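PDB 5UOF: alpha,alpha-trehalose-phosphate synthase (UDP-forming) from Burkholderia multivorans, which belongs to glycosyltransferase family 20, a group of enzymes of the GT-B clan, which are built from two Rossmann-like domains. Local coordinates for residues T78-D81 / Y82-Y86; T204-I207 / E208-I212; F335-L338 / D339-P342; N353-M356 / A357-R360; M429-A432 / E433-R437. All coordinates share one frame; numbering follows the deposited sequence. Where two conformers were deposited one is given.

Contact 1. Residues T78-D81 / Y82-Y86; sequences TRRD and YDQYY
The N-terminal end of helix 79-86 makes this contact. Thr78 is the N-cap, and its carbonyl O accepts Tyr82 N at 2.8 Å. The Thr78 side chain caps the same turn: OG1 takes Asp81 N at 3.0 Å in a nearly straight bond. Arg79 O, Arg80 O and Asp81 O follow with the usual helical bonds to Asp83, Gln84 and Tyr85. The helix follows strand 70-77 of the mixed sheet, with Thr78 between. Arg79 starts away from the next turn, and bends at chi2 and chi3 (63° and 60°) carry it back. The Arg79 and Tyr82 side chains then point the same way, with guanidinium and ring planes 77° apart. Arg79 NH1 is 3.7 Å from Tyr82 CD2, and both side chains touch Ile54 of strand 53-54. Asp83 OD1 lies near the edge of the same guanidinium, but at 4.4 Å from Arg79 NH1 it is too far for a salt bridge. Water 1 spans the gap. It donates to Asp83 OD1 at 2.7 Å and accepts a weak bond from Arg79 NH1. Arg80 stays extended, and the Gln84 amide lies over one face of its guanidinium, with Arg80 NE 3.8 Å from Gln84 NE2. The strongest polar partner of Gln84 is in helix 109-127: Arg117 NH2 bonds to Gln84 OE1 and makes a salt bridge with Asp81 OD1.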
# COMPACT_ATOMS: atom_id res chain seq x y z
N THR A 78 -32.79 3.96 -9.58
CA THR A 78 -33.38 2.64 -9.38
C THR A 78 -32.53 1.86 -8.37
O THR A 78 -31.43 2.27 -8.02
CB THR A 78 -33.47 1.86 -10.69
OG1 THR A 78 -32.15 1.61 -11.20
CG2 THR A 78 -34.28 2.63 -11.73
N ARG A 79 -33.06 0.73 -7.91
CA ARG A 79 -32.27 -0.13 -7.03
C ARG A 79 -31.01 -0.61 -7.74
O ARG A 79 -29.93 -0.66 -7.14
CB ARG A 79 -33.11 -1.32 -6.55
CG ARG A 79 -32.31 -2.35 -5.74
CD ARG A 79 -31.77 -1.76 -4.45
NE ARG A 79 -32.84 -1.27 -3.59
CZ ARG A 79 -32.65 -0.54 -2.50
NH1 ARG A 79 -31.43 -0.20 -2.11
NH2 ARG A 79 -33.70 -0.14 -1.79
N ARG A 80 -31.13 -0.95 -9.02
CA ARG A 80 -29.96 -1.38 -9.78
C ARG A 80 -28.94 -0.26 -9.90
O ARG A 80 -27.73 -0.49 -9.75
CB ARG A 80 -30.37 -1.88 -11.16
CG ARG A 80 -29.21 -2.13 -12.11
CD ARG A 80 -29.68 -2.82 -13.38
NE ARG A 80 -28.59 -3.16 -14.28
CZ ARG A 80 -28.38 -2.56 -15.46
NH1 ARG A 80 -29.19 -1.60 -15.87
NH2 ARG A 80 -27.35 -2.93 -16.21
N ASP A 81 -29.40 0.96 -10.18
CA ASP A 81 -28.48 2.10 -10.26
C ASP A 81 -27.86 2.39 -8.90
O ASP A 81 -26.65 2.65 -8.80
CB ASP A 81 -29.21 3.33 -10.79
CG ASP A 81 -29.57 3.22 -12.26
OD1 ASP A 81 -29.04 2.30 -12.94
OD2 ASP A 81 -30.37 4.04 -12.74
N TYR A 82 -28.67 2.36 -7.83
CA TYR A 82 -28.13 2.57 -6.49
C TYR A 82 -27.06 1.55 -6.16
O TYR A 82 -26.00 1.90 -5.62
CB TYR A 82 -29.25 2.50 -5.44
CG TYR A 82 -28.73 2.65 -4.03
CD1 TYR A 82 -28.61 3.91 -3.44
CD2 TYR A 82 -28.33 1.54 -3.29
CE1 TYR A 82 -28.12 4.05 -2.15
CE2 TYR A 82 -27.84 1.67 -2.00
CZ TYR A 82 -27.73 2.93 -1.44
OH TYR A 82 -27.24 3.08 -0.16
N ASP A 83 -27.32 0.27 -6.45
CA ASP A 83 -26.35 -0.77 -6.11
C ASP A 83 -25.05 -0.58 -6.88
O ASP A 83 -23.96 -0.70 -6.31
CB ASP A 83 -26.93 -2.16 -6.37
CG ASP A 83 -27.97 -2.57 -5.33
OD1 ASP A 83 -28.03 -1.93 -4.26
OD2 ASP A 83 -28.72 -3.53 -5.59
N GLN A 84 -25.13 -0.28 -8.18
CA GLN A 84 -23.92 -0.13 -8.98
C GLN A 84 -23.13 1.12 -8.62
O GLN A 84 -21.92 1.16 -8.86
CB GLN A 84 -24.29 -0.12 -10.47
CG GLN A 84 -24.89 -1.44 -10.95
CD GLN A 84 -25.10 -1.51 -12.45
OE1 GLN A 84 -25.31 -0.48 -13.10
NE2 GLN A 84 -25.04 -2.71 -13.00
N TYR A 85 -23.78 2.13 -8.04
CA TYR A 85 -23.14 3.37 -7.64
C TYR A 85 -22.55 3.27 -6.23
O TYR A 85 -21.41 3.68 -6.01
CB TYR A 85 -24.14 4.53 -7.73
CG TYR A 85 -23.57 5.93 -7.56
CD1 TYR A 85 -23.22 6.42 -6.30
CD2 TYR A 85 -23.43 6.78 -8.65
CE1 TYR A 85 -22.73 7.72 -6.14
CE2 TYR A 85 -22.94 8.07 -8.51
CZ TYR A 85 -22.60 8.54 -7.25
OH TYR A 85 -22.12 9.83 -7.11
N TYR A 86 -23.31 2.72 -5.28
CA TYR A 86 -22.91 2.74 -3.87
C TYR A 86 -22.48 1.38 -3.31
O TYR A 86 -21.82 1.35 -2.26
CB TYR A 86 -24.05 3.27 -2.99
CG TYR A 86 -24.30 4.75 -3.19
CD1 TYR A 86 -23.39 5.68 -2.71
CD2 TYR A 86 -25.43 5.20 -3.85
CE1 TYR A 86 -23.61 7.04 -2.88
CE2 TYR A 86 -25.66 6.56 -4.03
CZ TYR A 86 -24.74 7.47 -3.54
OH TYR A 86 -24.96 8.82 -3.71
O HOH W 1 -29.59 -2.16 -2.05

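Contact 2. Residues T204-I207 / E208-I212; sequences TDYI and ERRGI
Arg210 lies across the Tyr206 ring with its aliphatic part against one face. Its CD sits 3.4 Å from the ring centroid, 12° off the normal, in a CH-pi contact. A bend at chi3 (60°) then turns the guanidinium to follow the ring, with the planes 28° apart. Water 3 joins Tyr206 OH to Arg210 NH2, and Tyr206 OH also bonds to His179. Ile212 CD1 meets the ring obliquely, 3.2 Å from Tyr206 CE1. Ile212 is brought back by a Schellman motif that ends helix 197-209: Ile212 N binds Ile207 O at 2.9 Å, Gly211 N binds Glu208 O, and Gly211 has positive phi. On another side of the helix the Asp205 carboxylate and Arg209 guanidinium are stacked, side by side and almost parallel. Asp205 OD1 is 4.1 Å from Arg209 NE, above the guanidinium face and not hydrogen-bonded to it. Water 2 donates to both Asp205 OD1 and Glu208 OE1. Within one helix the stacked pair probably attracts by charge alone, while Asp205 OD2 pairs with Arg209 NH1 of the second subunit, and Arg209 NH1 with Asp205 OD2 of that subunit, in salt bridges across the subunit boundary.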
# COMPACT_ATOMS: atom_id res chain seq x y z
N THR A 204 0.81 12.77 -10.27
CA THR A 204 1.86 13.21 -11.19
C THR A 204 2.88 12.10 -11.42
O THR A 204 3.32 11.88 -12.56
CB THR A 204 2.53 14.47 -10.63
OG1 THR A 204 1.54 15.50 -10.49
CG2 THR A 204 3.61 14.96 -11.56
N ASP A 205 3.27 11.39 -10.35
CA ASP A 205 4.20 10.28 -10.48
C ASP A 205 3.67 9.23 -11.45
O ASP A 205 4.42 8.70 -12.27
CB ASP A 205 4.45 9.63 -9.12
CG ASP A 205 5.43 10.41 -8.26
OD1 ASP A 205 6.07 11.36 -8.77
OD2 ASP A 205 5.57 10.06 -7.07
N TYR A 206 2.38 8.89 -11.35
CA TYR A 206 1.81 7.91 -12.26
C TYR A 206 1.97 8.37 -13.70
O TYR A 206 2.44 7.62 -14.56
CB TYR A 206 0.33 7.67 -11.93
CG TYR A 206 -0.29 6.52 -12.73
CD1 TYR A 206 -0.75 6.71 -14.03
CD2 TYR A 206 -0.44 5.26 -12.16
CE1 TYR A 206 -1.32 5.67 -14.74
CE2 TYR A 206 -1.01 4.21 -12.88
CZ TYR A 206 -1.45 4.43 -14.16
OH TYR A 206 -2.01 3.40 -14.88
N ILE A 207 1.60 9.63 -13.98
CA ILE A 207 1.63 10.15 -15.34
C ILE A 207 3.05 10.17 -15.88
O ILE A 207 3.33 9.71 -16.99
CB ILE A 207 1.00 11.56 -15.38
CG1 ILE A 207 -0.47 11.52 -14.97
CG2 ILE A 207 1.21 12.21 -16.74
CD1 ILE A 207 -1.36 10.94 -16.02
N GLU A 208 3.99 10.71 -15.09
CA GLU A 208 5.35 10.93 -15.58
C GLU A 208 6.12 9.62 -15.68
O GLU A 208 6.71 9.30 -16.72
CB GLU A 208 6.08 11.91 -14.67
CG GLU A 208 5.57 13.33 -14.81
CD GLU A 208 6.28 14.30 -13.87
OE1 GLU A 208 6.61 13.90 -12.74
OE2 GLU A 208 6.50 15.45 -14.29
N ARG A 209 6.13 8.84 -14.60
CA ARG A 209 7.00 7.67 -14.55
C ARG A 209 6.49 6.53 -15.42
O ARG A 209 7.28 5.66 -15.80
CB ARG A 209 7.17 7.22 -13.11
CG ARG A 209 7.88 8.28 -12.30
CD ARG A 209 8.00 7.93 -10.85
NE ARG A 209 8.95 8.82 -10.20
CZ ARG A 209 9.31 8.69 -8.93
NH1 ARG A 209 8.80 7.72 -8.20
NH2 ARG A 209 10.21 9.53 -8.40
N ARG A 210 5.21 6.50 -15.74
CA ARG A 210 4.69 5.48 -16.64
C ARG A 210 4.63 5.95 -18.09
O ARG A 210 4.08 5.24 -18.93
CB ARG A 210 3.32 5.02 -16.16
CG ARG A 210 3.39 4.37 -14.81
CD ARG A 210 2.04 3.97 -14.35
NE ARG A 210 1.42 3.01 -15.26
CZ ARG A 210 1.64 1.70 -15.23
NH1 ARG A 210 2.47 1.19 -14.33
NH2 ARG A 210 1.03 0.91 -16.11
N GLY A 211 5.21 7.11 -18.40
CA GLY A 211 5.28 7.56 -19.77
C GLY A 211 3.97 8.00 -20.36
O GLY A 211 3.82 8.02 -21.59
N ILE A 212 3.00 8.37 -19.53
CA ILE A 212 1.70 8.80 -20.03
C ILE A 212 1.72 10.26 -20.45
O ILE A 212 1.07 10.64 -21.43
CB ILE A 212 0.64 8.52 -18.95
CG1 ILE A 212 0.52 7.02 -18.77
CG2 ILE A 212 -0.72 9.15 -19.32
CD1 ILE A 212 -0.19 6.66 -17.58
O HOH W 2 7.38 12.07 -11.04
O HOH W 3 -0.52 2.88 -17.56

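Contact 3. Residues F335-L338 / D339-P342; sequences FSQL and DWTP. With EDO (1,2-ethanediol), chain N.
Residues 335-338 and 339-342 run in nearly opposite directions, 159° apart, and the chain reverses at Leu338 and Asp339. Gln337 and Trp340 form a single antiparallel bridge, a hydrogen-bonded pair. Gln337 N donates to Trp340 O at 3.1 Å, in the carbonyl plane and on a lone pair. The return bond, Trp340 N to Gln337 O, is 3.0 Å long and almost straight at the hydrogen, but its donor stands well above the carbonyl plane. That bond closes a tight beta turn.

The Trp340 side chain reaches back toward the end of the helix. Its CG is opposite the backbone N (chi1 -180°), which lays the six-membered part of the indole near Phe335. Trp340 CZ3 is 3.2 Å from Phe335 O and meets it obliquely. This turn joins the end of helix 314-335 to strand 343-346, an outermost strand of the parallel sheet, so it is a helix-to-strand connection of a Rossmann-like domain.

Pro342 packs back on the start of the first arm. Its CG touches Phe335 CB at 3.7 Å and also lies over one face of the indole, offset toward the rim. Pro342 CD packs on Ser336 CA at 3.6 Å. Ser336 CB sits 3.3 Å from Trp340 O, while Ser336 OG bonds to Asn332 O in the preceding helix. Phe335 and Trp340 both pack on Leu291 of helix 280-293, and Trp340 NE1 makes weak bonds to Val301 O and Ser302 OG. Thr341 OG1 shares a 2.7 Å hydrogen bond with O1 of a 1,2-ethanediol molecule, probably from the crystallisation liquor.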
# COMPACT_ATOMS: atom_id res chain seq x y z
N PHE A 335 -10.14 -2.44 33.58
CA PHE A 335 -9.82 -1.25 34.36
C PHE A 335 -11.00 -0.63 35.10
O PHE A 335 -10.76 0.24 35.95
CB PHE A 335 -9.20 -0.17 33.45
CG PHE A 335 -7.81 -0.51 32.97
CD1 PHE A 335 -6.78 -0.73 33.88
CD2 PHE A 335 -7.54 -0.61 31.62
CE1 PHE A 335 -5.51 -1.05 33.45
CE2 PHE A 335 -6.26 -0.93 31.18
CZ PHE A 335 -5.24 -1.14 32.10
N SER A 336 -12.24 -1.01 34.82
CA SER A 336 -13.35 -0.24 35.38
C SER A 336 -13.42 -0.38 36.90
O SER A 336 -12.97 -1.37 37.49
CB SER A 336 -14.69 -0.65 34.77
OG SER A 336 -15.00 -1.99 35.03
N GLN A 337 -13.99 0.65 37.52
CA GLN A 337 -14.26 0.65 38.95
C GLN A 337 -15.72 1.04 39.16
O GLN A 337 -16.44 1.38 38.22
CB GLN A 337 -13.29 1.59 39.69
CG GLN A 337 -11.81 1.23 39.51
CD GLN A 337 -11.42 -0.11 40.15
OE1 GLN A 337 -12.13 -0.64 41.01
NE2 GLN A 337 -10.28 -0.66 39.72
N LEU A 338 -16.13 0.99 40.43
CA LEU A 338 -17.52 1.24 40.81
C LEU A 338 -18.08 2.50 40.16
O LEU A 338 -19.25 2.53 39.76
CB LEU A 338 -17.61 1.37 42.33
CG LEU A 338 -18.44 0.32 43.06
CD1 LEU A 338 -18.66 0.81 44.47
CD2 LEU A 338 -19.75 0.09 42.34
N ASP A 339 -17.29 3.55 40.05
CA ASP A 339 -17.81 4.78 39.47
C ASP A 339 -16.98 5.24 38.28
O ASP A 339 -16.89 6.44 38.01
CB ASP A 339 -17.90 5.89 40.52
CG ASP A 339 -16.54 6.40 40.96
OD1 ASP A 339 -15.54 5.67 40.76
OD2 ASP A 339 -16.48 7.52 41.50
N TRP A 340 -16.39 4.31 37.53
CA TRP A 340 -15.58 4.70 36.39
C TRP A 340 -15.72 3.69 35.26
O TRP A 340 -15.37 2.52 35.44
CB TRP A 340 -14.12 4.84 36.78
CG TRP A 340 -13.23 5.25 35.64
CD1 TRP A 340 -13.43 6.29 34.77
CD2 TRP A 340 -11.99 4.64 35.27
NE1 TRP A 340 -12.38 6.36 33.88
CE2 TRP A 340 -11.49 5.35 34.16
CE3 TRP A 340 -11.26 3.56 35.77
CZ2 TRP A 340 -10.28 5.02 33.55
CZ3 TRP A 340 -10.06 3.22 35.16
CH2 TRP A 340 -9.58 3.95 34.06
N THR A 341 -16.24 4.16 34.11
CA THR A 341 -16.20 3.44 32.85
C THR A 341 -15.05 4.00 32.02
O THR A 341 -15.13 5.16 31.57
CB THR A 341 -17.54 3.59 32.09
OG1 THR A 341 -18.57 2.86 32.78
CG2 THR A 341 -17.43 3.05 30.66
N PRO A 342 -13.94 3.27 31.83
CA PRO A 342 -12.80 3.83 31.09
C PRO A 342 -13.13 4.28 29.67
O PRO A 342 -12.69 5.36 29.24
CB PRO A 342 -11.78 2.68 31.09
CG PRO A 342 -12.10 1.92 32.35
CD PRO A 342 -13.59 2.04 32.56
C1 EDO N . -19.41 4.05 36.13
O1 EDO N . -19.27 2.85 35.36
C2 EDO N . -20.87 4.45 36.21
O2 EDO N . -21.39 4.57 34.88

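Contact 4. Residues N353-M356 / A357-R360; sequences NLLM and AFFR. With NA (sodium ion), chain C.
Phe358 and Phe359 each lie over a carbonyl of the preceding turn of helix 352-361. This helix links strands 343-346 and 364-367 of the parallel sheet, in one Rossmann-like domain. Asn353 O, Leu354 O, Leu355 O and Met356 O accept Ala357 N, Phe358 N, Phe359 N and Arg360 N in regular helical order. Two of these oxygens also face a ring. Leu354 O lies over one face of Phe358, 3.4 Å from its CG. Leu355 O does the same with Phe359, 3.3 Å from its CG. Both phenylalanines have CG beside their own backbone N (chi1 -62° and -68°), which leans each ring back over the earlier turn.

The apolar contacts involve Leu355 and Met356. Leu355 and Phe358 lie at a slant, with Leu355 CD2 4.0 Å from Phe358 CD2. Met356 runs beside Phe359, and its sulfur makes an oblique Met-aromatic contact, with SD 5.0 Å from the ring centroid. Around them Met356 packs on helices 239-248 and 376-384, and Phe359 meets Tyr381 edge-to-face.

Arg360 O binds the sodium ion at 2.4 Å, with waters 4 and 5, Ser362 O and Gln385 OE1 completing the five ligands. The Arg360 guanidinium goes elsewhere, to Ser384 O. The cation is met by a neutral carbonyl near the C-terminal end of the helix, where the helix dipole would probably favour a positive charge.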
# COMPACT_ATOMS: atom_id res chain seq x y z
N ASN A 353 -23.28 20.93 16.72
CA ASN A 353 -22.82 21.94 17.67
C ASN A 353 -22.62 21.37 19.06
O ASN A 353 -21.80 21.88 19.83
CB ASN A 353 -23.79 23.12 17.70
CG ASN A 353 -23.67 23.99 16.47
OD1 ASN A 353 -22.86 23.72 15.59
ND2 ASN A 353 -24.47 25.04 16.41
N LEU A 354 -23.37 20.32 19.40
CA LEU A 354 -23.12 19.60 20.65
C LEU A 354 -21.73 18.96 20.64
O LEU A 354 -21.00 19.03 21.64
CB LEU A 354 -24.21 18.54 20.86
CG LEU A 354 -24.47 18.04 22.28
CD1 LEU A 354 -24.95 19.18 23.17
CD2 LEU A 354 -25.47 16.90 22.27
N LEU A 355 -21.36 18.32 19.52
CA LEU A 355 -20.02 17.74 19.42
C LEU A 355 -18.95 18.80 19.64
O LEU A 355 -17.94 18.54 20.29
CB LEU A 355 -19.81 17.06 18.06
CG LEU A 355 -20.63 15.81 17.73
CD1 LEU A 355 -20.20 15.27 16.37
CD2 LEU A 355 -20.47 14.75 18.81
N MET A 356 -19.16 20.00 19.08
CA MET A 356 -18.18 21.06 19.28
C MET A 356 -18.07 21.42 20.76
O MET A 356 -16.97 21.62 21.28
CB MET A 356 -18.52 22.29 18.44
CG MET A 356 -18.74 22.01 16.93
SD MET A 356 -17.34 21.14 16.17
CE MET A 356 -18.07 20.64 14.61
N ALA A 357 -19.22 21.49 21.46
CA ALA A 357 -19.19 21.74 22.89
C ALA A 357 -18.48 20.61 23.64
O ALA A 357 -17.77 20.87 24.62
CB ALA A 357 -20.61 21.96 23.43
N PHE A 358 -18.67 19.36 23.21
CA PHE A 358 -17.91 18.26 23.82
C PHE A 358 -16.42 18.44 23.56
O PHE A 358 -15.60 18.21 24.46
CB PHE A 358 -18.35 16.90 23.26
CG PHE A 358 -19.78 16.53 23.52
CD1 PHE A 358 -20.52 17.11 24.53
CD2 PHE A 358 -20.39 15.57 22.71
CE1 PHE A 358 -21.85 16.73 24.75
CE2 PHE A 358 -21.70 15.19 22.92
CZ PHE A 358 -22.44 15.78 23.92
N PHE A 359 -16.05 18.80 22.33
CA PHE A 359 -14.64 19.05 22.04
C PHE A 359 -14.09 20.14 22.94
O PHE A 359 -12.98 20.02 23.47
CB PHE A 359 -14.45 19.47 20.57
CG PHE A 359 -14.73 18.38 19.56
CD1 PHE A 359 -14.70 17.05 19.91
CD2 PHE A 359 -15.02 18.73 18.25
CE1 PHE A 359 -14.95 16.06 18.96
CE2 PHE A 359 -15.26 17.76 17.30
CZ PHE A 359 -15.24 16.42 17.65
N ARG A 360 -14.85 21.22 23.12
CA ARG A 360 -14.32 22.32 23.91
C ARG A 360 -14.09 21.89 25.36
O ARG A 360 -13.10 22.28 25.98
CB ARG A 360 -15.26 23.52 23.85
CG ARG A 360 -14.67 24.80 24.50
CD ARG A 360 -15.57 25.98 24.16
NE ARG A 360 -15.08 27.31 24.58
CZ ARG A 360 -14.44 28.17 23.78
NH1 ARG A 360 -14.18 27.86 22.52
NH2 ARG A 360 -14.09 29.37 24.23
NA NA C . -10.78 21.87 25.78
O HOH W 4 -10.81 24.30 25.96
O HOH W 5 -8.94 22.02 27.51

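Contact 5. Residues M429-A432 / E433-R437; sequences MPLA and ERQAR
Glu433 OE1, on which Met429 CE rests, is gripped by two arginines. Arg437 NE reaches Glu433 OE1 at 2.9 Å in a salt bridge, and Arg437 NH2 adds a weak bond. The carboxylate is met on its anti side, and the oxygen lies near the guanidinium plane. Arg425 NH2 makes a second salt bridge to the same oxygen. With two positive partners Glu433 is probably held in its charged form.

The thioether of Met429 crosses this pair at about a right angle. Its SD is 3.6 Å from Glu433 CD and 3.6 Å from Arg437 CD, so it lies against the aliphatic stem of the arginine and the carbon of the acid.

Met429 and Pro430 lead into helix 431-447; Pro430 is its N-cap, and its O accepts Arg434 N at 3.0 Å. The Arg434 side chain turns back to the same end. A bend at chi3 (-78°) aims NE at Met429 O, 3.0 Å away and in the guanidinium plane. The Met429 and Arg434 side chains run antiparallel, with Met429 CB 3.6 Å from Arg434 CG. Leu431 CD1 covers one face of the guanidinium, 3.5 Å from Arg434 NH2, and also packs on the Gln435 amide carbon. Arg434 NH1 continues to Asp389 and Pro390 O, and Gln435 NE2 bonds to Pro387 O.

Met429 sits in the short link between helices 416-428 and 431-447, and Arg425 comes from the earlier one. It packs on Val392 of strand 392-396 and Leu409 of strand 409-411, neighbours at one end of the parallel sheet, where 409-411 is outermost.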
# COMPACT_ATOMS: atom_id res chain seq x y z
N MET A 429 0.21 17.92 29.53
CA MET A 429 0.97 18.98 28.88
C MET A 429 0.76 20.32 29.59
O MET A 429 -0.39 20.72 29.84
CB MET A 429 0.59 19.11 27.40
CG MET A 429 1.54 20.01 26.64
SD MET A 429 1.15 20.13 24.90
CE MET A 429 1.65 18.50 24.31
N PRO A 430 1.84 21.04 29.94
CA PRO A 430 1.67 22.35 30.58
C PRO A 430 0.91 23.31 29.68
O PRO A 430 1.01 23.25 28.46
CB PRO A 430 3.11 22.83 30.79
CG PRO A 430 3.92 21.56 30.87
CD PRO A 430 3.25 20.62 29.89
N LEU A 431 0.18 24.22 30.33
CA LEU A 431 -0.65 25.20 29.63
C LEU A 431 0.13 25.97 28.57
O LEU A 431 -0.38 26.19 27.46
CB LEU A 431 -1.24 26.17 30.65
CG LEU A 431 -2.04 27.32 30.04
CD1 LEU A 431 -3.29 26.78 29.31
CD2 LEU A 431 -2.41 28.35 31.10
N ALA A 432 1.34 26.42 28.90
CA ALA A 432 2.08 27.26 27.97
C ALA A 432 2.33 26.53 26.65
O ALA A 432 2.17 27.10 25.57
CB ALA A 432 3.39 27.73 28.60
N GLU A 433 2.73 25.25 26.73
CA GLU A 433 2.93 24.48 25.51
C GLU A 433 1.59 24.19 24.81
O GLU A 433 1.50 24.25 23.57
CB GLU A 433 3.68 23.17 25.83
CG GLU A 433 4.02 22.38 24.56
CD GLU A 433 4.68 21.03 24.83
OE1 GLU A 433 4.79 20.23 23.88
OE2 GLU A 433 5.08 20.76 25.99
N ARG A 434 0.55 23.88 25.58
CA ARG A 434 -0.75 23.65 24.95
C ARG A 434 -1.19 24.87 24.16
O ARG A 434 -1.72 24.75 23.05
CB ARG A 434 -1.80 23.29 26.00
CG ARG A 434 -1.57 21.92 26.62
CD ARG A 434 -2.76 21.47 27.47
NE ARG A 434 -2.81 22.12 28.79
CZ ARG A 434 -3.74 22.98 29.17
NH1 ARG A 434 -4.73 23.35 28.34
NH2 ARG A 434 -3.70 23.46 30.41
N GLN A 435 -0.94 26.06 24.71
CA GLN A 435 -1.34 27.28 24.02
C GLN A 435 -0.48 27.54 22.79
O GLN A 435 -0.98 27.99 21.76
CB GLN A 435 -1.29 28.47 24.97
CG GLN A 435 -2.40 28.46 26.00
CD GLN A 435 -2.31 29.60 26.99
OE1 GLN A 435 -1.23 29.92 27.51
NE2 GLN A 435 -3.44 30.22 27.27
N ALA A 436 0.83 27.28 22.90
CA ALA A 436 1.70 27.47 21.74
C ALA A 436 1.25 26.57 20.59
O ALA A 436 1.11 27.03 19.45
CB ALA A 436 3.16 27.19 22.12
N ARG A 437 0.99 25.30 20.89
CA ARG A 437 0.54 24.37 19.86
C ARG A 437 -0.83 24.75 19.32
O ARG A 437 -1.08 24.68 18.10
CB ARG A 437 0.51 22.94 20.41
CG ARG A 437 1.89 22.40 20.75
CD ARG A 437 1.78 21.05 21.43
NE ARG A 437 3.11 20.45 21.52
CZ ARG A 437 3.70 19.77 20.54
NH1 ARG A 437 3.06 19.56 19.39
NH2 ARG A 437 4.92 19.29 20.71

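Overall arrangement
The five contacts follow one another along the chain and none touches another. Contacts 1 and 2 belong to the half built on the mixed sheet, with centres about 33 Å apart. Contacts 3, 4 and 5 belong to the half built on the parallel sheet. Contacts 4 and 5 are the closest pair, with centres about 21 Å and nearest atoms about 9 Å apart. The sodium ion lies between them: Arg360 of contact 4 binds it, and the Arg434 side chain of contact 5 is about 7 Å away. Contacts 2 and 3 are furthest apart, about 55 Å between centres. Contact 2 alone meets the second subunit.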